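Local coordinates for protein cellulase (Bacillus sp. BG-CS10, PDB 5E09) that probably hydrolyses internal beta-1,4-glucosidic bonds of cellulose, as a halophilic family 5 glycoside hydrolase that also carries a family 46 carbohydrate-binding module, at residues L275-S280 against G313-R318. Numbering follows the deposited sequence.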
loop_
_atom_site.group_PDB
_atom_site.type_symbol
_atom_site.label_atom_id
_atom_site.label_comp_id
_atom_site.label_asym_id
_atom_site.label_seq_id
_atom_site.Cartn_x
_atom_site.Cartn_y
_atom_site.Cartn_z
ATOM N N LEU A 275 -0.489 0.984 4.295
ATOM C CA LEU A 275 -0.271 2.322 4.835
ATOM C C LEU A 275 1.189 2.559 5.214
ATOM O O LEU A 275 1.760 3.611 4.905
ATOM C CB LEU A 275 -1.164 2.543 6.052
ATOM C CG LEU A 275 -1.674 3.965 6.263
ATOM C CD1 LEU A 275 -2.567 4.353 5.101
ATOM C CD2 LEU A 275 -2.416 4.078 7.584
ATOM N N GLY A 276 1.790 1.564 5.865
ATOM C CA GLY A 276 3.177 1.642 6.287
ATOM C C GLY A 276 4.164 1.991 5.187
ATOM O O GLY A 276 5.244 2.518 5.467
ATOM N N PHE A 277 3.796 1.713 3.935
ATOM C CA PHE A 277 4.653 2.041 2.796
ATOM C C PHE A 277 4.961 3.537 2.716
ATOM O O PHE A 277 5.950 3.934 2.101
ATOM C CB PHE A 277 4.015 1.582 1.481
ATOM C CG PHE A 277 4.064 0.093 1.262
ATOM C CD1 PHE A 277 4.720 -0.739 2.158
ATOM C CD2 PHE A 277 3.455 -0.473 0.154
ATOM C CE1 PHE A 277 4.764 -2.107 1.955
ATOM C CE2 PHE A 277 3.496 -1.844 -0.055
ATOM C CZ PHE A 277 4.152 -2.661 0.848
ATOM N N ASP A 278 4.119 4.368 3.327
ATOM C CA ASP A 278 4.391 5.804 3.359
ATOM C C ASP A 278 5.691 6.083 4.118
ATOM O O ASP A 278 6.483 6.942 3.732
ATOM C CB ASP A 278 3.219 6.563 3.977
ATOM C CG ASP A 278 2.045 6.687 3.021
ATOM O OD1 ASP A 278 2.265 6.572 1.794
ATOM O OD2 ASP A 278 0.906 6.895 3.492
ATOM N N THR A 279 5.916 5.334 5.189
ATOM C CA THR A 279 7.223 5.309 5.822
ATOM C C THR A 279 8.205 4.620 4.878
ATOM O O THR A 279 9.086 5.256 4.303
ATOM C CB THR A 279 7.189 4.569 7.177
ATOM O OG1 THR A 279 6.166 5.133 8.009
ATOM C CG2 THR A 279 8.533 4.671 7.883
ATOM N N SER A 280 8.028 3.316 4.698
ATOM C CA SER A 280 8.925 2.538 3.854
ATOM C C SER A 280 8.365 1.158 3.546
ATOM O O SER A 280 7.539 0.621 4.282
ATOM C CB SER A 280 10.298 2.389 4.521
ATOM O OG SER A 280 11.083 1.417 3.854
ATOM N N GLY A 313 6.147 6.291 -6.498
ATOM C CA GLY A 313 7.523 6.304 -6.958
ATOM C C GLY A 313 8.358 5.200 -6.328
ATOM O O GLY A 313 9.493 4.955 -6.743
ATOM N N GLN A 314 7.788 4.522 -5.334
ATOM C CA GLN A 314 8.528 3.555 -4.527
ATOM C C GLN A 314 8.438 2.111 -5.020
ATOM O O GLN A 314 9.116 1.235 -4.483
ATOM C CB GLN A 314 8.041 3.607 -3.074
ATOM C CG GLN A 314 6.703 2.922 -2.834
ATOM C CD GLN A 314 6.169 3.137 -1.421
ATOM O OE1 GLN A 314 4.962 3.282 -1.218
ATOM N NE2 GLN A 314 7.067 3.157 -0.443
ATOM N N HIS A 315 7.606 1.845 -6.023
ATOM C CA HIS A 315 7.486 0.479 -6.533
ATOM C C HIS A 315 8.179 0.315 -7.879
ATOM O O HIS A 315 9.076 -0.514 -8.019
ATOM C CB HIS A 315 6.018 0.063 -6.633
ATOM C CG HIS A 315 5.333 -0.040 -5.312
ATOM N ND1 HIS A 315 5.924 -0.634 -4.207
ATOM C CD2 HIS A 315 4.117 0.381 -4.892
ATOM C CE1 HIS A 315 5.099 -0.578 -3.186
ATOM N NE2 HIS A 315 3.988 0.040 -3.573
ATOM N N LEU A 316 7.754 1.085 -8.875
ATOM C CA LEU A 316 8.472 1.124 -10.140
ATOM C C LEU A 316 9.573 2.169 -10.052
ATOM O O LEU A 316 9.305 3.332 -9.756
ATOM C CB LEU A 316 7.536 1.442 -11.305
ATOM C CG LEU A 316 8.189 1.440 -12.693
ATOM C CD1 LEU A 316 8.435 0.020 -13.183
ATOM C CD2 LEU A 316 7.348 2.206 -13.692
ATOM N N ASN A 317 10.814 1.756 -10.282
ATOM C CA ASN A 317 11.903 2.720 -10.387
ATOM C C ASN A 317 11.731 3.483 -11.695
ATOM O O ASN A 317 11.890 2.922 -12.778
ATOM C CB ASN A 317 13.270 2.027 -10.318
ATOM C CG ASN A 317 14.431 3.014 -10.225
ATOM O OD1 ASN A 317 14.390 4.108 -10.789
ATOM N ND2 ASN A 317 15.476 2.621 -9.508
ATOM N N ARG A 318 11.390 4.763 -11.584
ATOM C CA ARG A 318 11.022 5.548 -12.752
ATOM C C ARG A 318 12.229 6.054 -13.518
ATOM O O ARG A 318 12.093 6.623 -14.601
ATOM C CB ARG A 318 10.143 6.727 -12.343
ATOM C CG ARG A 318 8.882 6.309 -11.633
ATOM C CD ARG A 318 7.926 7.460 -11.550
ATOM N NE ARG A 318 6.731 7.126 -10.789
ATOM C CZ ARG A 318 5.790 8.008 -10.483
ATOM N NH1 ARG A 318 5.919 9.268 -10.880
ATOM N NH2 ARG A 318 4.725 7.633 -9.782
HETATM O O HOH W 1 2.693 4.456 0.163
#
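Phe277 meets Gln314 through its carbonyl O and CB, and His315 through its ring. Its carbonyl O accepts a hydrogen bond from Gln314 NE2 at 2.9 Å; the N-H points almost straight at the oxygen (165°), and the acceptor lies close to the plane of the amide, whereas the donor sits tilted from the carbonyl plane. The other arm of the same amide lies against the side chain, with Gln314 OE1 3.3 Å from Phe277 CB. Chi1 of 76° sets Gln314 CG between its backbone N and carbonyl carbon, over one face of the His315 ring; beyond CG the extended chain carries the amide out to Phe277. Further out, Phe277 CD2 approaches the edge of that imidazole, 3.7 Å from His315 CE1, and the ring planes are steeply inclined at 73°. Next along, Asp278 joins through water: one molecule donates to Asp278 OD1 (2.7 Å) and to Gln314 OE1 (2.9 Å), so both ends of the amide are engaged and its rotation is probably fixed. Were Gln314 replaced by an alanine, the Phe277 carbonyl would probably lose this donor, the bridging water one acceptor, and one face of His315 the cover of CG. The contact joins two loops following successive strands of the TIM barrel, 267-272 and 306-311; the Asp311 carboxylate, at the end of the latter, accepts the backbone N-H of His315, while Phe328 of helix 326-337 meets the imidazole.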